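Putative Transcriptional Regulator (PDB 2IA2) probably binds DNA as an IclR-family transcriptional regulator and may sense a small effector molecule through its C-terminal domain. Local coordinates at residues A[27-38]-A[69-79]; A[152-163]-A[189-199]. All coordinates share one frame; numbering follows the deposited sequence.

Interaction 1 (A[27-38]-A[69-79])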
loop_
_atom_site.group_PDB
_atom_site.type_symbol
_atom_site.label_atom_id
_atom_site.label_comp_id
_atom_site.label_asym_id
_atom_site.label_seq_id
_atom_site.Cartn_x
_atom_site.Cartn_y
_atom_site.Cartn_z
ATOM N N ILE A 27 2.683 -11.177 16.858
ATOM C CA ILE A 27 1.673 -10.676 15.912
ATOM C C ILE A 27 2.030 -11.219 14.531
ATOM O O ILE A 27 1.136 -11.689 13.819
ATOM C CB ILE A 27 1.673 -9.104 15.822
ATOM C CG1 ILE A 27 1.143 -8.500 17.121
ATOM C CG2 ILE A 27 0.864 -8.610 14.606
ATOM C CD1 ILE A 27 1.274 -6.977 17.202
ATOM N N ARG A 28 3.328 -11.195 14.169
ATOM C CA ARG A 28 3.757 -11.630 12.817
ATOM C C ARG A 28 3.593 -13.149 12.565
ATOM O O ARG A 28 3.637 -13.596 11.405
ATOM C CB ARG A 28 5.265 -11.309 12.562
ATOM C CG ARG A 28 5.640 -9.851 12.559
ATOM C CD ARG A 28 5.514 -9.173 11.262
ATOM N NE ARG A 28 6.128 -9.862 10.110
ATOM C CZ ARG A 28 7.272 -9.494 9.531
ATOM N NH1 ARG A 28 7.973 -8.488 10.023
ATOM N NH2 ARG A 28 7.712 -10.138 8.454
ATOM N N CYS A 29 3.454 -13.939 13.615
ATOM C CA CYS A 29 3.385 -15.394 13.418
ATOM C C CYS A 29 2.028 -15.885 12.870
ATOM O O CYS A 29 1.923 -17.027 12.460
ATOM C CB CYS A 29 3.863 -16.187 14.675
ATOM S SG CYS A 29 2.518 -16.448 15.854
ATOM N N PHE A 30 1.018 -15.011 12.820
ATOM C CA PHE A 30 -0.241 -15.282 12.091
ATOM C C PHE A 30 -0.175 -14.976 10.583
ATOM O O PHE A 30 0.398 -13.983 10.141
ATOM C CB PHE A 30 -1.414 -14.555 12.787
ATOM C CG PHE A 30 -1.490 -14.869 14.272
ATOM C CD1 PHE A 30 -0.804 -14.100 15.175
ATOM C CD2 PHE A 30 -2.191 -15.988 14.744
ATOM C CE1 PHE A 30 -0.785 -14.391 16.559
ATOM C CE2 PHE A 30 -2.204 -16.307 16.159
ATOM C CZ PHE A 30 -1.530 -15.497 17.049
ATOM N N ASP A 31 -0.720 -15.856 9.779
ATOM C CA ASP A 31 -0.727 -15.624 8.356
ATOM C C ASP A 31 -1.731 -16.544 7.686
ATOM O O ASP A 31 -2.602 -17.147 8.360
ATOM C CB ASP A 31 0.666 -15.816 7.778
ATOM C CG ASP A 31 1.258 -17.171 8.140
ATOM O OD1 ASP A 31 0.492 -18.154 8.373
ATOM O OD2 ASP A 31 2.494 -17.256 8.206
ATOM N N HIS A 32 -1.594 -16.661 6.366
ATOM C CA HIS A 32 -2.576 -17.406 5.602
ATOM C C HIS A 32 -2.633 -18.890 6.026
ATOM O O HIS A 32 -3.709 -19.495 6.132
ATOM C CB HIS A 32 -2.301 -17.291 4.092
ATOM C CG HIS A 32 -3.129 -18.223 3.280
ATOM N ND1 HIS A 32 -4.443 -17.959 2.955
ATOM C CD2 HIS A 32 -2.847 -19.442 2.753
ATOM C CE1 HIS A 32 -4.929 -18.965 2.247
ATOM N NE2 HIS A 32 -3.978 -19.871 2.096
ATOM N N ARG A 33 -1.465 -19.462 6.269
ATOM C CA ARG A 33 -1.383 -20.876 6.580
ATOM C C ARG A 33 -1.682 -21.070 8.068
ATOM O O ARG A 33 -1.955 -22.188 8.523
ATOM C CB ARG A 33 0.014 -21.451 6.181
ATOM C CG ARG A 33 0.264 -21.575 4.615
ATOM N N ASN A 34 -1.655 -19.992 8.839
ATOM C CA ASN A 34 -1.740 -20.118 10.313
ATOM C C ASN A 34 -2.674 -19.076 10.897
ATOM O O ASN A 34 -2.216 -18.088 11.506
ATOM C CB ASN A 34 -0.363 -19.986 10.987
ATOM C CG ASN A 34 0.606 -21.058 10.557
ATOM O OD1 ASN A 34 0.713 -22.106 11.202
ATOM N ND2 ASN A 34 1.348 -20.800 9.474
ATOM N N GLN A 35 -3.978 -19.313 10.737
ATOM C CA GLN A 35 -4.971 -18.296 11.022
ATOM C C GLN A 35 -5.277 -18.169 12.507
ATOM O O GLN A 35 -5.552 -17.073 13.025
ATOM C CB GLN A 35 -6.256 -18.653 10.287
ATOM C CG GLN A 35 -6.074 -18.967 8.792
ATOM C CD GLN A 35 -7.431 -19.052 8.084
ATOM O OE1 GLN A 35 -8.442 -19.437 8.691
ATOM N NE2 GLN A 35 -7.463 -18.657 6.809
ATOM N N ARG A 36 -5.302 -19.317 13.170
ATOM C CA ARG A 36 -5.464 -19.396 14.605
ATOM C C ARG A 36 -4.304 -20.259 15.127
ATOM O O ARG A 36 -3.868 -21.173 14.435
ATOM C CB ARG A 36 -6.811 -20.029 14.979
ATOM C CG ARG A 36 -8.007 -19.181 14.526
ATOM C CD ARG A 36 -9.337 -19.572 15.222
ATOM N NE ARG A 36 -10.324 -18.476 15.057
ATOM C CZ ARG A 36 -11.473 -18.356 15.735
ATOM N NH1 ARG A 36 -11.822 -19.268 16.648
ATOM N NH2 ARG A 36 -12.281 -17.320 15.502
ATOM N N ARG A 37 -3.828 -19.994 16.341
ATOM C CA ARG A 37 -2.759 -20.828 16.893
ATOM C C ARG A 37 -2.948 -21.108 18.372
ATOM O O ARG A 37 -3.504 -20.256 19.089
ATOM C CB ARG A 37 -1.388 -20.160 16.707
ATOM C CG ARG A 37 -0.852 -20.045 15.279
ATOM C CD ARG A 37 0.575 -19.581 15.437
ATOM N NE ARG A 37 1.317 -19.269 14.230
ATOM C CZ ARG A 37 2.164 -20.095 13.624
ATOM N NH1 ARG A 37 2.304 -21.340 14.040
ATOM N NH2 ARG A 37 2.838 -19.696 12.551
ATOM N N THR A 38 -2.497 -22.284 18.828
ATOM C CA THR A 38 -2.503 -22.580 20.274
ATOM C C THR A 38 -1.298 -21.878 20.907
ATOM O O THR A 38 -0.364 -21.465 20.186
ATOM C CB THR A 38 -2.318 -24.077 20.583
ATOM O OG1 THR A 38 -1.127 -24.510 19.917
ATOM C CG2 THR A 38 -3.515 -24.922 20.122
ATOM N N ASP A 69 -10.249 -17.819 22.757
ATOM C CA ASP A 69 -11.352 -18.607 23.319
ATOM C C ASP A 69 -10.890 -19.518 24.458
ATOM O O ASP A 69 -11.604 -20.417 24.842
ATOM C CB ASP A 69 -12.054 -19.444 22.231
ATOM C CG ASP A 69 -11.156 -20.545 21.606
ATOM O OD1 ASP A 69 -10.044 -20.838 22.077
ATOM O OD2 ASP A 69 -11.564 -21.115 20.591
ATOM N N GLY A 70 -9.691 -19.297 24.983
ATOM C CA GLY A 70 -9.119 -20.204 25.955
ATOM C C GLY A 70 -8.101 -21.208 25.417
ATOM O O GLY A 70 -7.247 -21.679 26.183
ATOM N N SER A 71 -8.186 -21.585 24.135
ATOM C CA SER A 71 -7.200 -22.531 23.598
ATOM C C SER A 71 -6.471 -22.019 22.361
ATOM O O SER A 71 -5.263 -22.177 22.244
ATOM C CB SER A 71 -7.806 -23.922 23.384
ATOM O OG SER A 71 -8.992 -23.829 22.612
ATOM N N ALA A 72 -7.207 -21.394 21.452
ATOM C CA ALA A 72 -6.618 -20.726 20.310
ATOM C C ALA A 72 -6.583 -19.197 20.530
ATOM O O ALA A 72 -7.362 -18.649 21.313
ATOM C CB ALA A 72 -7.395 -21.118 18.997
ATOM N N PHE A 73 -5.655 -18.538 19.839
ATOM C CA PHE A 73 -5.507 -17.090 19.773
ATOM C C PHE A 73 -5.521 -16.714 18.306
ATOM O O PHE A 73 -5.143 -17.531 17.449
ATOM C CB PHE A 73 -4.136 -16.693 20.365
ATOM C CG PHE A 73 -3.943 -17.119 21.773
ATOM C CD1 PHE A 73 -3.497 -18.414 22.084
ATOM C CD2 PHE A 73 -4.216 -16.244 22.806
ATOM C CE1 PHE A 73 -3.319 -18.828 23.429
ATOM C CE2 PHE A 73 -4.054 -16.639 24.156
ATOM C CZ PHE A 73 -3.610 -17.943 24.472
ATOM N N TRP A 74 -5.974 -15.501 18.005
ATOM C CA TRP A 74 -5.937 -14.959 16.660
ATOM C C TRP A 74 -5.910 -13.431 16.726
ATOM O O TRP A 74 -6.116 -12.852 17.778
ATOM C CB TRP A 74 -7.159 -15.438 15.840
ATOM C CG TRP A 74 -8.457 -15.075 16.484
ATOM C CD1 TRP A 74 -9.201 -13.939 16.252
ATOM C CD2 TRP A 74 -9.173 -15.820 17.495
ATOM N NE1 TRP A 74 -10.325 -13.940 17.035
ATOM C CE2 TRP A 74 -10.344 -15.071 17.807
ATOM C CE3 TRP A 74 -8.939 -17.039 18.172
ATOM C CZ2 TRP A 74 -11.300 -15.508 18.764
ATOM C CZ3 TRP A 74 -9.882 -17.473 19.114
ATOM C CH2 TRP A 74 -11.052 -16.707 19.400
ATOM N N LEU A 75 -5.666 -12.788 15.595
ATOM C CA LEU A 75 -5.566 -11.337 15.595
ATOM C C LEU A 75 -6.920 -10.689 15.393
ATOM O O LEU A 75 -7.819 -11.285 14.837
ATOM C CB LEU A 75 -4.611 -10.826 14.510
ATOM C CG LEU A 75 -3.171 -11.324 14.687
ATOM C CD1 LEU A 75 -2.357 -10.946 13.452
ATOM C CD2 LEU A 75 -2.578 -10.737 15.977
ATOM N N THR A 76 -7.028 -9.441 15.820
ATOM C CA THR A 76 -8.232 -8.656 15.667
ATOM C C THR A 76 -7.887 -7.518 14.714
ATOM O O THR A 76 -6.697 -7.279 14.456
ATOM C CB THR A 76 -8.636 -7.983 16.999
ATOM O OG1 THR A 76 -7.747 -6.896 17.247
ATOM C CG2 THR A 76 -8.676 -8.946 18.206
ATOM N N PRO A 77 -8.903 -6.816 14.154
ATOM C CA PRO A 77 -8.665 -5.654 13.268
ATOM C C PRO A 77 -7.978 -4.477 13.904
ATOM O O PRO A 77 -7.635 -3.537 13.206
ATOM C CB PRO A 77 -10.091 -5.228 12.824
ATOM C CG PRO A 77 -11.036 -5.909 13.821
ATOM C CD PRO A 77 -10.334 -7.151 14.283
ATOM N N ARG A 78 -7.746 -4.490 15.218
ATOM C CA ARG A 78 -7.016 -3.368 15.812
ATOM C C ARG A 78 -5.597 -3.296 15.306
ATOM O O ARG A 78 -4.979 -2.224 15.281
ATOM C CB ARG A 78 -7.059 -3.437 17.337
ATOM C CG ARG A 78 -6.394 -2.192 18.051
ATOM C CD ARG A 78 -6.535 -2.244 19.580
ATOM N NE ARG A 78 -7.939 -2.407 19.878
ATOM C CZ ARG A 78 -8.735 -1.550 20.538
ATOM N NH1 ARG A 78 -8.288 -0.410 21.048
ATOM N NH2 ARG A 78 -10.020 -1.858 20.679
ATOM N N VAL A 79 -5.071 -4.440 14.865
ATOM C CA VAL A 79 -3.721 -4.480 14.304
ATOM C C VAL A 79 -3.565 -3.552 13.107
ATOM O O VAL A 79 -2.503 -3.018 12.891
ATOM C CB VAL A 79 -3.342 -5.978 13.932
ATOM C CG1 VAL A 79 -1.869 -6.106 13.580
ATOM C CG2 VAL A 79 -3.714 -6.877 15.142
HETATM O O HOH W 1 -5.323 -14.359 13.230
#
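R37 and F73 pair across the small antiparallel sheet of the winged helix-turn-helix domain of the IclR family. Strand 37-38 runs along one edge of strand 72-75, and strand 66-68 lies on its other edge. R37 and F73 form a hydrogen-bonded pair. R37 N donates to F73 O at 3.0 Å, and F73 N donates to R37 O at 2.9 Å. Beyond R36 the direct backbone bonds give way to a water, which donates to Q35 O and accepts from L75 N.

The apolar contacts join I27 and F30 to L75 of the strand and to V79 beyond it. The F30 ring leans on L75, with F30 CD1 3.7 Å from L75 CG. I27 CG2 stands anti to its backbone N and meets V79 CG1 at 3.8 Å. L60 and L57 of helix 50-63 pack on I27 and F73, respectively.

Two charged side chains behave differently. R37 turns its end away from the strand. NE and NH2 both grip C29 O, and NH1 forms a salt bridge with D41. R36 instead runs alongside W74, its chain extended from CG to NE. Its guanidinium lies flat over the indole, planes 3° apart, in a cation-pi stack. R36 CZ sits 3.7 Å from the centroid of the W74 six-membered ring, 9° off the ring normal.

Interaction 2 (A[152-163]-A[189-199]); sequences RVLLAGLPDDEL and AILAVRADGIC
I190 sits as a knob among R152, L155 and A156 of helix 149-156 and L163 of helix 160-169. Its two branches part there. CG2, pointing opposite the backbone N about the CA-CB bond, lies 3.6 Å from A156 N. CD1, on the other branch, reaches L155 CD1 at 3.8 Å. At A156 the helices are close, its CB lying 3.4 Å from I190 O. The axes of helices 152-156 and 189-196 approach to 8.3 Å and cross at -81°.

V193 is one turn further along. Its CG1 faces V153 CG2 at 3.8 Å, and the two valines cross at about a right angle. C199 lies beyond them. Its CB touches V153 CG2, and its SG lies against R152 CB. The R152 chain runs out extended past A189. Its polar end bonds to Y146 O and forms a salt bridge with E204.

R194 closes the other end. Its chain bends at chi3 (-100°) and turns the edge of the guanidinium to A156 O and D160 OD1. R194 NE donates to A156 O at 2.7 Å, in the carbonyl plane and on a lone pair. NH2 adds a weak bond to the same oxygen. NH1 meets D160 OD1 at 3.0 Å on the syn side of the carboxylate, and this salt bridge is nearly in the guanidinium plane. R194 thus bonds both A156 O and D160, the first residue of helix 160-169. L191 CD2 lies over one face of the R194 guanidinium, toward its rim.

V153 also touches A213 and P215 of strand 209-217 and A226 of strand 223-232. The arrangement is near-perpendicular helix packing beside the antiparallel sheet of the GAF-like C-terminal domain of IclR regulators.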
loop_
_atom_site.group_PDB
_atom_site.type_symbol
_atom_site.label_atom_id
_atom_site.label_comp_id
_atom_site.label_asym_id
_atom_site.label_seq_id
_atom_site.Cartn_x
_atom_site.Cartn_y
_atom_site.Cartn_z
ATOM N N ARG A 152 16.317 3.470 -21.780
ATOM C CA ARG A 152 16.559 2.149 -22.384
ATOM C C ARG A 152 16.092 1.022 -21.540
ATOM O O ARG A 152 15.641 0.012 -22.058
ATOM C CB ARG A 152 18.029 1.977 -22.781
ATOM C CG ARG A 152 18.330 2.969 -23.864
ATOM C CD ARG A 152 19.716 2.774 -24.464
ATOM N NE ARG A 152 19.976 3.840 -25.435
ATOM C CZ ARG A 152 21.156 4.042 -26.027
ATOM N NH1 ARG A 152 22.195 3.236 -25.784
ATOM N NH2 ARG A 152 21.292 5.043 -26.881
ATOM N N VAL A 153 16.231 1.171 -20.239
ATOM C CA VAL A 153 15.631 0.250 -19.276
ATOM C C VAL A 153 14.107 0.193 -19.423
ATOM O O VAL A 153 13.495 -0.905 -19.400
ATOM C CB VAL A 153 16.045 0.631 -17.807
ATOM C CG1 VAL A 153 15.192 -0.095 -16.773
ATOM C CG2 VAL A 153 17.525 0.291 -17.575
ATOM N N LEU A 154 13.465 1.360 -19.511
ATOM C CA LEU A 154 11.996 1.407 -19.600
ATOM C C LEU A 154 11.515 0.829 -20.932
ATOM O O LEU A 154 10.533 0.055 -20.945
ATOM C CB LEU A 154 11.444 2.860 -19.367
ATOM C CG LEU A 154 11.605 3.298 -17.888
ATOM C CD1 LEU A 154 11.555 4.803 -17.759
ATOM C CD2 LEU A 154 10.528 2.643 -16.984
ATOM N N LEU A 155 12.192 1.200 -22.026
ATOM C CA LEU A 155 11.888 0.649 -23.342
ATOM C C LEU A 155 12.042 -0.888 -23.430
ATOM O O LEU A 155 11.233 -1.558 -24.095
ATOM C CB LEU A 155 12.746 1.309 -24.402
ATOM C CG LEU A 155 12.535 2.813 -24.585
ATOM C CD1 LEU A 155 13.586 3.377 -25.570
ATOM C CD2 LEU A 155 11.120 3.104 -25.049
ATOM N N ALA A 156 13.054 -1.445 -22.754
ATOM C CA ALA A 156 13.247 -2.888 -22.711
ATOM C C ALA A 156 12.054 -3.571 -22.044
ATOM O O ALA A 156 11.787 -4.765 -22.287
ATOM C CB ALA A 156 14.556 -3.225 -22.016
ATOM N N GLY A 157 11.310 -2.817 -21.239
ATOM C CA GLY A 157 10.160 -3.341 -20.526
ATOM C C GLY A 157 8.899 -3.359 -21.359
ATOM O O GLY A 157 7.963 -3.991 -20.991
ATOM N N LEU A 158 8.864 -2.682 -22.501
ATOM C CA LEU A 158 7.656 -2.676 -23.330
ATOM C C LEU A 158 7.297 -4.053 -23.920
ATOM O O LEU A 158 8.187 -4.840 -24.159
ATOM C CB LEU A 158 7.826 -1.685 -24.494
ATOM C CG LEU A 158 7.812 -0.217 -24.030
ATOM C CD1 LEU A 158 8.044 0.670 -25.206
ATOM C CD2 LEU A 158 6.489 0.118 -23.287
ATOM N N PRO A 159 5.995 -4.323 -24.185
ATOM C CA PRO A 159 5.658 -5.470 -25.087
ATOM C C PRO A 159 6.320 -5.259 -26.450
ATOM O O PRO A 159 6.435 -4.089 -26.892
ATOM C CB PRO A 159 4.129 -5.372 -25.227
ATOM C CG PRO A 159 3.674 -4.687 -23.894
ATOM C CD PRO A 159 4.784 -3.651 -23.665
ATOM N N ASP A 160 6.759 -6.341 -27.104
ATOM C CA ASP A 160 7.438 -6.253 -28.416
ATOM C C ASP A 160 6.728 -5.419 -29.474
ATOM O O ASP A 160 7.372 -4.709 -30.247
ATOM C CB ASP A 160 7.693 -7.661 -28.994
ATOM C CG ASP A 160 8.819 -8.401 -28.262
ATOM O OD1 ASP A 160 9.779 -7.715 -27.793
ATOM O OD2 ASP A 160 8.734 -9.656 -28.159
ATOM N N ASP A 161 5.403 -5.486 -29.531
ATOM C CA ASP A 161 4.708 -4.722 -30.576
ATOM C C ASP A 161 4.769 -3.243 -30.271
ATOM O O ASP A 161 4.846 -2.428 -31.186
ATOM C CB ASP A 161 3.259 -5.183 -30.853
ATOM C CG ASP A 161 2.397 -5.320 -29.590
ATOM O OD1 ASP A 161 2.863 -5.009 -28.461
ATOM O OD2 ASP A 161 1.232 -5.778 -29.739
ATOM N N GLU A 162 4.754 -2.908 -28.982
ATOM C CA GLU A 162 4.874 -1.502 -28.552
ATOM C C GLU A 162 6.275 -0.974 -28.769
ATOM O O GLU A 162 6.437 0.126 -29.297
ATOM C CB GLU A 162 4.456 -1.307 -27.094
ATOM C CG GLU A 162 3.015 -1.675 -26.850
ATOM C CD GLU A 162 2.534 -1.349 -25.463
ATOM O OE1 GLU A 162 3.309 -0.762 -24.681
ATOM O OE2 GLU A 162 1.358 -1.675 -25.163
ATOM N N LEU A 163 7.282 -1.754 -28.395
ATOM C CA LEU A 163 8.659 -1.385 -28.692
ATOM C C LEU A 163 8.902 -1.112 -30.190
ATOM O O LEU A 163 9.525 -0.120 -30.566
ATOM C CB LEU A 163 9.625 -2.459 -28.182
ATOM C CG LEU A 163 11.098 -2.210 -28.496
ATOM C CD1 LEU A 163 11.570 -0.881 -27.899
ATOM C CD2 LEU A 163 11.951 -3.373 -27.987
ATOM N N ALA A 189 20.790 -2.422 -28.513
ATOM C CA ALA A 189 21.201 -1.898 -27.220
ATOM C C ALA A 189 20.079 -2.089 -26.181
ATOM O O ALA A 189 20.340 -2.458 -25.032
ATOM C CB ALA A 189 21.588 -0.443 -27.347
ATOM N N ILE A 190 18.827 -1.888 -26.600
ATOM C CA ILE A 190 17.666 -2.079 -25.724
ATOM C C ILE A 190 17.445 -3.553 -25.341
ATOM O O ILE A 190 17.152 -3.848 -24.192
ATOM C CB ILE A 190 16.385 -1.476 -26.329
ATOM C CG1 ILE A 190 16.462 0.052 -26.306
ATOM C CG2 ILE A 190 15.171 -1.973 -25.606
ATOM C CD1 ILE A 190 15.636 0.733 -27.374
ATOM N N LEU A 191 17.569 -4.469 -26.304
ATOM C CA LEU A 191 17.471 -5.887 -25.990
ATOM C C LEU A 191 18.656 -6.352 -25.116
ATOM O O LEU A 191 18.467 -7.233 -24.279
ATOM C CB LEU A 191 17.333 -6.761 -27.261
ATOM C CG LEU A 191 16.225 -6.415 -28.269
ATOM C CD1 LEU A 191 16.230 -7.409 -29.483
ATOM C CD2 LEU A 191 14.867 -6.350 -27.610
ATOM N N ALA A 192 19.853 -5.782 -25.297
ATOM C CA ALA A 192 20.978 -6.117 -24.393
ATOM C C ALA A 192 20.609 -5.768 -22.936
ATOM O O ALA A 192 20.848 -6.539 -22.029
ATOM C CB ALA A 192 22.248 -5.405 -24.809
ATOM N N VAL A 193 19.985 -4.609 -22.730
ATOM C CA VAL A 193 19.486 -4.203 -21.418
ATOM C C VAL A 193 18.512 -5.223 -20.857
ATOM O O VAL A 193 18.528 -5.525 -19.688
ATOM C CB VAL A 193 18.768 -2.830 -21.507
ATOM C CG1 VAL A 193 18.142 -2.469 -20.168
ATOM C CG2 VAL A 193 19.751 -1.758 -21.962
ATOM N N ARG A 194 17.640 -5.743 -21.705
ATOM C CA ARG A 194 16.711 -6.796 -21.289
ATOM C C ARG A 194 17.517 -7.989 -20.743
ATOM O O ARG A 194 17.237 -8.460 -19.656
ATOM C CB ARG A 194 15.822 -7.201 -22.463
ATOM C CG ARG A 194 14.420 -7.711 -22.102
ATOM C CD ARG A 194 13.608 -7.942 -23.411
ATOM N NE ARG A 194 12.653 -6.883 -23.800
ATOM C CZ ARG A 194 11.787 -6.986 -24.812
ATOM N NH1 ARG A 194 11.784 -8.078 -25.567
ATOM N NH2 ARG A 194 10.938 -6.005 -25.088
ATOM N N ALA A 195 18.560 -8.425 -21.461
ATOM C CA ALA A 195 19.416 -9.549 -21.004
ATOM C C ALA A 195 20.294 -9.248 -19.760
ATOM O O ALA A 195 20.392 -10.078 -18.868
ATOM C CB ALA A 195 20.298 -10.043 -22.152
ATOM N N ASP A 196 20.920 -8.073 -19.689
ATOM C CA ASP A 196 21.839 -7.754 -18.578
ATOM C C ASP A 196 21.165 -7.304 -17.276
ATOM O O ASP A 196 21.766 -7.359 -16.195
ATOM C CB ASP A 196 22.781 -6.647 -19.035
ATOM C CG ASP A 196 23.538 -7.028 -20.285
ATOM O OD1 ASP A 196 23.440 -8.224 -20.696
ATOM O OD2 ASP A 196 24.245 -6.149 -20.852
ATOM N N GLY A 197 19.944 -6.790 -17.379
ATOM C CA GLY A 197 19.306 -6.203 -16.198
ATOM C C GLY A 197 19.831 -4.803 -15.837
ATOM O O GLY A 197 19.448 -4.246 -14.834
ATOM N N ILE A 198 20.737 -4.246 -16.632
ATOM C CA ILE A 198 21.233 -2.885 -16.405
ATOM C C ILE A 198 21.551 -2.237 -17.734
ATOM O O ILE A 198 21.655 -2.931 -18.722
ATOM C CB ILE A 198 22.499 -2.796 -15.514
ATOM C CG1 ILE A 198 23.621 -3.576 -16.125
ATOM C CG2 ILE A 198 22.188 -3.196 -14.064
ATOM C CD1 ILE A 198 24.993 -3.032 -15.777
ATOM N N CYS A 199 21.684 -0.901 -17.740
ATOM C CA CYS A 199 22.070 -0.181 -18.922
ATOM C C CYS A 199 23.130 0.783 -18.490
ATOM O O CYS A 199 22.972 1.444 -17.462
ATOM C CB CYS A 199 20.862 0.592 -19.492
ATOM S SG CYS A 199 21.313 1.661 -20.867
#

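Overall arrangement
The two contacts come in series along the chain. Interaction 1 closes at residue 79, and interaction 2 opens at residue 152. They lie on opposite sides of the chain's centre, with centres 44 Å apart and nearest atoms about 27 Å apart. They share no helix or strand. Interaction 1 belongs to the three-stranded sheet of the helix-turn-helix domain. The second subunit meets it, with Y65 of that subunit hydrogen-bonded to R28. Interaction 2 joins helices beside the six-stranded sheet of the C-terminal domain, and no other chain of the assembly touches its segments. Each contact stays within its own part of the chain. This fits a regulator with separate, probable DNA-binding and effector-binding parts.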